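Local atomic coordinates of LacI family sugar-binding transcriptional regulator (Enterococcus faecalis V583, PDB entry 4RK0), a protein that binds ribose between the two lobes of its sugar-binding domain and, judging from its family, probably regulates transcription as a LacI-type DNA-binding repressor. Residues A[116-128]-A[262-274]. Sequence-based numbering, arbitrary orientation.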
ATOM      1  N   ALA A 116       7.019   7.942 -22.680  1.00 25.51           N
ATOM      2  CA  ALA A 116       8.262   7.737 -21.937  1.00 24.07           C
ATOM      3  C   ALA A 116       9.439   7.849 -22.887  1.00 29.73           C
ATOM      4  O   ALA A 116      10.394   8.582 -22.633  1.00 29.95           O
ATOM      5  CB  ALA A 116       8.214   6.375 -21.210  1.00 24.92           C
ATOM      6  N   ALA A 117       9.352   7.141 -24.005  1.00 30.13           N
ATOM      7  CA  ALA A 117      10.332   7.279 -25.074  1.00 27.74           C
ATOM      8  C   ALA A 117      10.513   8.726 -25.553  1.00 29.76           C
ATOM      9  O   ALA A 117      11.634   9.135 -25.765  1.00 29.47           O
ATOM     10  CB  ALA A 117       9.948   6.395 -26.243  1.00 32.99           C
ATOM     11  N   LYS A 118       9.416   9.470 -25.716  1.00 24.80           N
ATOM     12  CA  LYS A 118       9.456  10.807 -26.273  1.00 34.24           C
ATOM     13  C   LYS A 118      10.161  11.687 -25.292  1.00 33.29           C
ATOM     14  O   LYS A 118      10.925  12.545 -25.662  1.00 28.47           O
ATOM     15  CB  LYS A 118       8.066  11.404 -26.500  1.00 34.47           C
ATOM     16  CG  LYS A 118       7.365  11.006 -27.795  1.00 73.53           C
ATOM     17  CD  LYS A 118       6.123  11.875 -27.987  1.00105.01           C
ATOM     18  CE  LYS A 118       5.152  11.281 -28.990  1.00106.81           C
ATOM     19  NZ  LYS A 118       5.798  11.047 -30.310  1.00 80.04           N
ATOM     20  N   HIS A 119       9.877  11.474 -24.025  1.00 32.59           N
ATOM     21  CA  HIS A 119      10.537  12.260 -23.019  1.00 29.14           C
ATOM     22  C   HIS A 119      12.048  12.070 -23.007  1.00 29.57           C
ATOM     23  O   HIS A 119      12.797  13.060 -22.956  1.00 29.66           O
ATOM     24  CB  HIS A 119       9.971  11.922 -21.663  1.00 32.43           C
ATOM     25  CG  HIS A 119      10.587  12.724 -20.588  1.00 33.30           C
ATOM     26  ND1 HIS A 119      10.391  14.079 -20.485  1.00 32.57           N
ATOM     27  CD2 HIS A 119      11.472  12.389 -19.620  1.00 32.68           C
ATOM     28  CE1 HIS A 119      11.089  14.539 -19.463  1.00 38.59           C
ATOM     29  NE2 HIS A 119      11.770  13.539 -18.941  1.00 32.98           N
ATOM     30  N   LEU A 120      12.509  10.812 -23.022  1.00 33.50           N
ATOM     31  CA  LEU A 120      13.968  10.559 -22.991  1.00 29.11           C
ATOM     32  C   LEU A 120      14.641  11.090 -24.252  1.00 32.66           C
ATOM     33  O   LEU A 120      15.758  11.609 -24.203  1.00 31.62           O
ATOM     34  CB  LEU A 120      14.305   9.088 -22.782  1.00 27.38           C
ATOM     35  CG  LEU A 120      13.979   8.509 -21.381  1.00 29.70           C
ATOM     36  CD1 LEU A 120      14.218   7.019 -21.304  1.00 31.88           C
ATOM     37  CD2 LEU A 120      14.779   9.243 -20.299  1.00 36.03           C
ATOM     38  N   GLN A 121      13.954  10.995 -25.375  1.00 30.52           N
ATOM     39  CA  GLN A 121      14.447  11.649 -26.614  1.00 29.37           C
ATOM     40  C   GLN A 121      14.557  13.181 -26.484  1.00 25.36           C
ATOM     41  O   GLN A 121      15.571  13.755 -26.894  1.00 29.67           O
ATOM     42  CB  GLN A 121      13.513  11.265 -27.787  1.00 35.39           C
ATOM     43  CG  GLN A 121      14.089  11.370 -29.193  1.00 88.88           C
ATOM     44  CD  GLN A 121      13.081  10.928 -30.254  1.00 52.39           C
ATOM     45  OE1 GLN A 121      12.085  10.261 -29.943  1.00 64.70           O
ATOM     46  NE2 GLN A 121      13.333  11.295 -31.503  1.00193.94           N
ATOM     47  N   GLU A 122      13.507  13.849 -25.990  1.00 26.05           N
ATOM     48  CA  GLU A 122      13.581  15.287 -25.703  1.00 31.99           C
ATOM     49  C   GLU A 122      14.778  15.667 -24.789  1.00 32.39           C
ATOM     50  O   GLU A 122      15.411  16.685 -24.985  1.00 37.78           O
ATOM     51  CB  GLU A 122      12.276  15.775 -25.080  1.00 35.63           C
ATOM     52  CG  GLU A 122      12.145  17.277 -25.001  1.00 46.66           C
ATOM     53  CD  GLU A 122      11.148  17.713 -23.949  1.00 72.02           C
ATOM     54  OE1 GLU A 122      10.133  18.325 -24.331  1.00 72.63           O
ATOM     55  OE2 GLU A 122      11.377  17.441 -22.747  1.00 82.15           O
ATOM     56  N   GLN A 123      15.118  14.800 -23.852  1.00 31.74           N
ATOM     57  CA  GLN A 123      16.291  14.984 -23.000  1.00 34.36           C
ATOM     58  C   GLN A 123      17.574  14.452 -23.641  1.00 34.24           C
ATOM     59  O   GLN A 123      18.620  14.389 -23.008  1.00 33.60           O
ATOM     60  CB  GLN A 123      16.047  14.295 -21.662  1.00 25.08           C
ATOM     61  CG  GLN A 123      14.824  14.802 -20.897  1.00 31.20           C
ATOM     62  CD  GLN A 123      15.021  16.174 -20.267  1.00 46.06           C
ATOM     63  OE1 GLN A 123      15.421  17.135 -20.917  1.00 36.70           O
ATOM     64  NE2 GLN A 123      14.740  16.264 -18.991  1.00 32.69           N
ATOM     65  N   ARG A 124      17.492  14.050 -24.907  1.00 34.81           N
ATOM     66  CA  ARG A 124      18.666  13.711 -25.722  1.00 35.10           C
ATOM     67  C   ARG A 124      19.416  12.462 -25.318  1.00 32.28           C
ATOM     68  O   ARG A 124      20.584  12.307 -25.676  1.00 34.52           O
ATOM     69  CB  ARG A 124      19.663  14.861 -25.751  1.00 31.30           C
ATOM     70  CG  ARG A 124      19.003  16.218 -25.855  1.00 32.28           C
ATOM     71  CD  ARG A 124      19.888  17.260 -26.534  1.00 56.53           C
ATOM     72  NE  ARG A 124      20.891  17.785 -25.624  1.00 52.57           N
ATOM     73  CZ  ARG A 124      20.786  18.898 -24.898  1.00 53.50           C
ATOM     74  NH1 ARG A 124      21.796  19.243 -24.105  1.00 63.94           N
ATOM     75  NH2 ARG A 124      19.696  19.665 -24.931  1.00 56.07           N
ATOM     76  N   HIS A 125      18.764  11.548 -24.613  1.00 32.16           N
ATOM     77  CA  HIS A 125      19.397  10.270 -24.296  1.00 28.50           C
ATOM     78  C   HIS A 125      19.383   9.347 -25.502  1.00 34.44           C
ATOM     79  O   HIS A 125      18.350   9.182 -26.129  1.00 35.96           O
ATOM     80  CB  HIS A 125      18.719   9.631 -23.096  1.00 31.81           C
ATOM     81  CG  HIS A 125      18.943  10.425 -21.858  1.00 34.00           C
ATOM     82  ND1 HIS A 125      20.072  10.275 -21.089  1.00 33.52           N
ATOM     83  CD2 HIS A 125      18.249  11.451 -21.322  1.00 33.38           C
ATOM     84  CE1 HIS A 125      20.053  11.162 -20.108  1.00 30.79           C
ATOM     85  NE2 HIS A 125      18.964  11.895 -20.230  1.00 33.78           N
ATOM     86  N   GLU A 126      20.531   8.732 -25.786  1.00 32.61           N
ATOM     87  CA  GLU A 126      20.736   7.955 -26.985  1.00 36.85           C
ATOM     88  C   GLU A 126      20.943   6.487 -26.670  1.00 41.05           C
ATOM     89  O   GLU A 126      20.763   5.618 -27.542  1.00 34.55           O
ATOM     90  CB  GLU A 126      21.951   8.529 -27.766  1.00 32.59           C
ATOM     91  CG  GLU A 126      21.916  10.030 -28.058  1.00 88.61           C
ATOM     92  CD  GLU A 126      23.156  10.538 -28.793  1.00 86.89           C
ATOM     93  OE1 GLU A 126      24.210   9.871 -28.745  1.00 66.15           O
ATOM     94  OE2 GLU A 126      23.083  11.619 -29.426  1.00 65.46           O
ATOM     95  N   GLN A 127      21.334   6.207 -25.429  1.00 38.60           N
ATOM     96  CA  GLN A 127      21.485   4.846 -24.948  1.00 29.42           C
ATOM     97  C   GLN A 127      20.681   4.715 -23.686  1.00 32.78           C
ATOM     98  O   GLN A 127      20.974   5.384 -22.685  1.00 29.20           O
ATOM     99  CB  GLN A 127      22.948   4.536 -24.671  1.00 34.24           C
ATOM    100  CG  GLN A 127      23.843   4.795 -25.879  1.00 46.58           C
ATOM    101  CD  GLN A 127      25.285   4.414 -25.626  1.00 78.43           C
ATOM    102  OE1 GLN A 127      26.150   5.276 -25.512  1.00 54.62           O
ATOM    103  NE2 GLN A 127      25.549   3.118 -25.532  1.00 48.35           N
ATOM    104  N   VAL A 128      19.649   3.899 -23.758  1.00 28.42           N
ATOM    105  CA  VAL A 128      18.740   3.706 -22.633  1.00 35.40           C
ATOM    106  C   VAL A 128      18.524   2.257 -22.289  1.00 37.83           C
ATOM    107  O   VAL A 128      18.736   1.359 -23.099  1.00 35.98           O
ATOM    108  CB  VAL A 128      17.366   4.327 -22.896  1.00 33.01           C
ATOM    109  CG1 VAL A 128      17.483   5.816 -23.140  1.00 33.33           C
ATOM    110  CG2 VAL A 128      16.670   3.626 -24.067  1.00 33.70           C
ATOM    111  N   VAL A 262      -3.538   7.896 -20.433  1.00 27.60           N
ATOM    112  CA  VAL A 262      -2.412   8.137 -19.516  1.00 32.62           C
ATOM    113  C   VAL A 262      -1.723   9.446 -19.917  1.00 34.83           C
ATOM    114  O   VAL A 262      -1.919   9.933 -21.031  1.00 33.14           O
ATOM    115  CB  VAL A 262      -1.398   6.952 -19.527  1.00 25.92           C
ATOM    116  CG1 VAL A 262      -2.087   5.668 -19.117  1.00 29.72           C
ATOM    117  CG2 VAL A 262      -0.687   6.787 -20.853  1.00 30.29           C
ATOM    118  N   GLN A 263      -0.897  10.012 -19.035  1.00 29.63           N
ATOM    119  CA  GLN A 263      -0.096  11.204 -19.392  1.00 23.49           C
ATOM    120  C   GLN A 263       1.231  11.236 -18.655  1.00 26.05           C
ATOM    121  O   GLN A 263       1.373  10.623 -17.570  1.00 33.48           O
ATOM    122  CB  GLN A 263      -0.880  12.459 -19.052  1.00 40.41           C
ATOM    123  CG  GLN A 263      -1.038  12.657 -17.578  1.00 41.16           C
ATOM    124  CD  GLN A 263      -1.973  13.802 -17.266  1.00102.13           C
ATOM    125  OE1 GLN A 263      -1.917  14.849 -17.905  1.00 60.21           O
ATOM    126  NE2 GLN A 263      -2.839  13.608 -16.282  1.00 58.37           N
ATOM    127  N   LEU A 264       2.188  11.916 -19.260  1.00 24.64           N
ATOM    128  CA  LEU A 264       3.495  12.170 -18.669  1.00 26.10           C
ATOM    129  C   LEU A 264       3.388  13.200 -17.554  1.00 36.06           C
ATOM    130  O   LEU A 264       2.734  14.226 -17.709  1.00 29.37           O
ATOM    131  CB  LEU A 264       4.434  12.702 -19.724  1.00 27.30           C
ATOM    132  CG  LEU A 264       5.817  13.134 -19.277  1.00 36.17           C
ATOM    133  CD1 LEU A 264       6.582  11.952 -18.726  1.00 34.71           C
ATOM    134  CD2 LEU A 264       6.560  13.770 -20.454  1.00 40.86           C
ATOM    135  N   ILE A 265       4.017  12.898 -16.437  1.00 24.18           N
ATOM    136  CA  ILE A 265       4.150  13.824 -15.307  1.00 27.95           C
ATOM    137  C   ILE A 265       5.594  14.108 -15.159  1.00 28.97           C
ATOM    138  O   ILE A 265       6.334  13.244 -14.726  1.00 26.95           O
ATOM    139  CB  ILE A 265       3.670  13.220 -13.983  1.00 28.38           C
ATOM    140  CG1 ILE A 265       2.243  12.692 -14.111  1.00 35.06           C
ATOM    141  CG2 ILE A 265       3.717  14.286 -12.873  1.00 39.17           C
ATOM    142  CD1 ILE A 265       1.201  13.737 -14.432  1.00 40.94           C
ATOM    143  N   GLU A 266       6.019  15.307 -15.540  1.00 28.46           N
ATOM    144  CA  GLU A 266       7.414  15.651 -15.479  1.00 27.72           C
ATOM    145  C   GLU A 266       7.750  16.217 -14.117  1.00 23.33           C
ATOM    146  O   GLU A 266       7.112  17.174 -13.648  1.00 31.06           O
ATOM    147  CB  GLU A 266       7.767  16.636 -16.590  1.00 35.40           C
ATOM    148  CG  GLU A 266       9.233  17.031 -16.671  1.00 43.70           C
ATOM    149  CD  GLU A 266       9.588  17.690 -18.001  1.00 90.96           C
ATOM    150  OE1 GLU A 266       8.671  17.888 -18.829  1.00 59.66           O
ATOM    151  OE2 GLU A 266      10.781  18.004 -18.225  1.00 49.86           O
ATOM    152  N   ARG A 267       8.739  15.598 -13.486  1.00 24.72           N
ATOM    153  CA  ARG A 267       9.249  16.051 -12.204  1.00 29.43           C
ATOM    154  C   ARG A 267      10.730  16.325 -12.334  1.00 32.10           C
ATOM    155  O   ARG A 267      11.146  17.118 -13.223  1.00 31.46           O
ATOM    156  CB  ARG A 267       8.878  15.052 -11.092  1.00 23.28           C
ATOM    157  CG  ARG A 267       7.408  14.976 -10.871  1.00 28.25           C
ATOM    158  CD  ARG A 267       7.057  14.314  -9.544  1.00 31.66           C
ATOM    159  NE  ARG A 267       5.617  14.320  -9.347  1.00 25.79           N
ATOM    160  CZ  ARG A 267       4.791  13.308  -9.656  1.00 26.99           C
ATOM    161  NH1 ARG A 267       5.256  12.202 -10.231  1.00 25.80           N
ATOM    162  NH2 ARG A 267       3.489  13.418  -9.418  1.00 27.66           N
ATOM    163  N   PHE A 268      11.563  15.703 -11.499  1.00 28.18           N
ATOM    164  CA  PHE A 268      12.936  16.120 -11.401  1.00 31.29           C
ATOM    165  C   PHE A 268      13.937  15.009 -11.570  1.00 27.82           C
ATOM    166  O   PHE A 268      15.143  15.195 -11.348  1.00 26.60           O
ATOM    167  CB  PHE A 268      13.133  16.934 -10.103  1.00 31.23           C
ATOM    168  CG  PHE A 268      12.452  18.264 -10.155  1.00 35.54           C
ATOM    169  CD1 PHE A 268      13.054  19.340 -10.808  1.00 47.29           C
ATOM    170  CD2 PHE A 268      11.168  18.434  -9.651  1.00 34.13           C
ATOM    171  CE1 PHE A 268      12.415  20.567 -10.903  1.00 55.20           C
ATOM    172  CE2 PHE A 268      10.518  19.668  -9.748  1.00 47.61           C
ATOM    173  CZ  PHE A 268      11.146  20.732 -10.372  1.00 63.56           C
ATOM    174  N   SER A 269      13.490  13.867 -12.063  1.00 25.69           N
ATOM    175  CA  SER A 269      14.399  12.723 -12.151  1.00 27.42           C
ATOM    176  C   SER A 269      15.053  12.511 -13.526  1.00 32.91           C
ATOM    177  O   SER A 269      15.782  11.570 -13.708  1.00 23.31           O
ATOM    178  CB  SER A 269      13.656  11.452 -11.695  1.00 26.07           C
ATOM    179  OG  SER A 269      12.671  11.070 -12.633  1.00 24.18           O
ATOM    180  N   THR A 270      14.771  13.386 -14.477  1.00 30.45           N
ATOM    181  CA  THR A 270      15.514  13.407 -15.736  1.00 24.44           C
ATOM    182  C   THR A 270      16.151  14.750 -16.008  1.00 31.26           C
ATOM    183  O   THR A 270      15.713  15.775 -15.498  1.00 32.40           O
ATOM    184  CB  THR A 270      14.592  13.059 -16.938  1.00 26.88           C
ATOM    185  OG1 THR A 270      13.680  14.141 -17.192  1.00 30.15           O
ATOM    186  CG2 THR A 270      13.796  11.787 -16.663  1.00 32.85           C
ATOM    187  N   ALA A 271      17.179  14.738 -16.852  1.00 31.76           N
ATOM    188  CA  ALA A 271      17.807  15.952 -17.292  1.00 24.37           C
ATOM    189  C   ALA A 271      18.420  15.791 -18.682  1.00 31.56           C
ATOM    190  O   ALA A 271      18.760  14.684 -19.091  1.00 28.39           O
ATOM    191  CB  ALA A 271      18.884  16.411 -16.291  1.00 38.41           C
ATOM    192  N   PRO A 272      18.578  16.908 -19.410  1.00 32.62           N
ATOM    193  CA  PRO A 272      19.159  16.747 -20.752  1.00 32.04           C
ATOM    194  C   PRO A 272      20.570  16.239 -20.692  1.00 31.66           C
ATOM    195  O   PRO A 272      21.373  16.671 -19.855  1.00 38.37           O
ATOM    196  CB  PRO A 272      19.065  18.153 -21.379  1.00 37.66           C
ATOM    197  CG  PRO A 272      18.156  18.942 -20.519  1.00 41.51           C
ATOM    198  CD  PRO A 272      18.042  18.259 -19.178  1.00 35.36           C
ATOM    199  N   LEU A 273      20.893  15.293 -21.556  1.00 31.94           N
ATOM    200  CA  LEU A 273      22.271  14.822 -21.624  1.00 42.22           C
ATOM    201  C   LEU A 273      23.157  15.978 -22.076  1.00 58.99           C
ATOM    202  O   LEU A 273      22.882  16.611 -23.103  1.00 45.82           O
ATOM    203  CB  LEU A 273      22.430  13.662 -22.598  1.00 35.68           C
ATOM    204  CG  LEU A 273      23.072  12.357 -22.130  1.00 59.80           C
ATOM    205  CD1 LEU A 273      23.743  11.722 -23.337  1.00 55.43           C
ATOM    206  CD2 LEU A 273      24.057  12.530 -20.977  1.00 49.17           C
ATOM    207  N   LYS A 274      24.204  16.243 -21.297  1.00 61.45           N
ATOM    208  CA  LYS A 274      25.073  17.404 -21.495  1.00116.90           C
ATOM    209  C   LYS A 274      26.394  16.970 -22.115  1.00 91.86           C
ATOM    210  O   LYS A 274      26.498  15.869 -22.658  1.00 72.53           O
ATOM    211  CB  LYS A 274      25.324  18.111 -20.157  1.00 68.91           C
TER
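The imidazole ring of His-119 meets Thr-270 OG1 and Glu-266 OE2 at its edge, while CG of Gln-123, the first residue beyond the helix, lies over one face. The His-125 ring takes Leu-273 CB over a face, with Leu-120 O at its edge, and is held at both nitrogens: NE2 donates to Ala-271 O at 3.0 Å, and ND1 bonds to Thr-180 OG1, which together fix its rotation. Pro-272 CB lies 3.7 Å above the guanidinium plane of Arg-124, offset toward the rim, and a weak bond joins Arg-124 NH1 to Leu-273 O.

The centre of the contact illustrates how one hydroxyl can organise two side chains. Thr-270 OG1 lies 2.7 Å from His-119 NE2, in a hydrogen bond that either atom could donate, and accepts a nearly straight bond (168°) from Gln-123 NE2 at 3.0 Å, the hydroxyl oxygen lying in the amide plane of the glutamine. A bend in the glutamine chain (chi2 -74°) folds the amide back along the 270-272 backbone, leaving OE1 against Pro-272 CG at 3.3 Å. Leu-264 CD2 packs on His-119 ND1 at 3.8 Å. The carboxylate of Glu-266 stands steeply to the imidazole (77°) and might favour its protonated form, if modestly at this separation.

One backbone hydrogen bond completes the join: Leu-273 N donates to Gln-123 O at 2.8 Å. Arg-124, with positive phi, is the C-prime residue of a Schellman motif closing helix 109-122. The C-terminal tail thus docks on a Schellman-capped helix end and the turn into strand 127-132, within one lobe of the two-lobed periplasmic-binding-protein-like fold characteristic of LacI-family regulators.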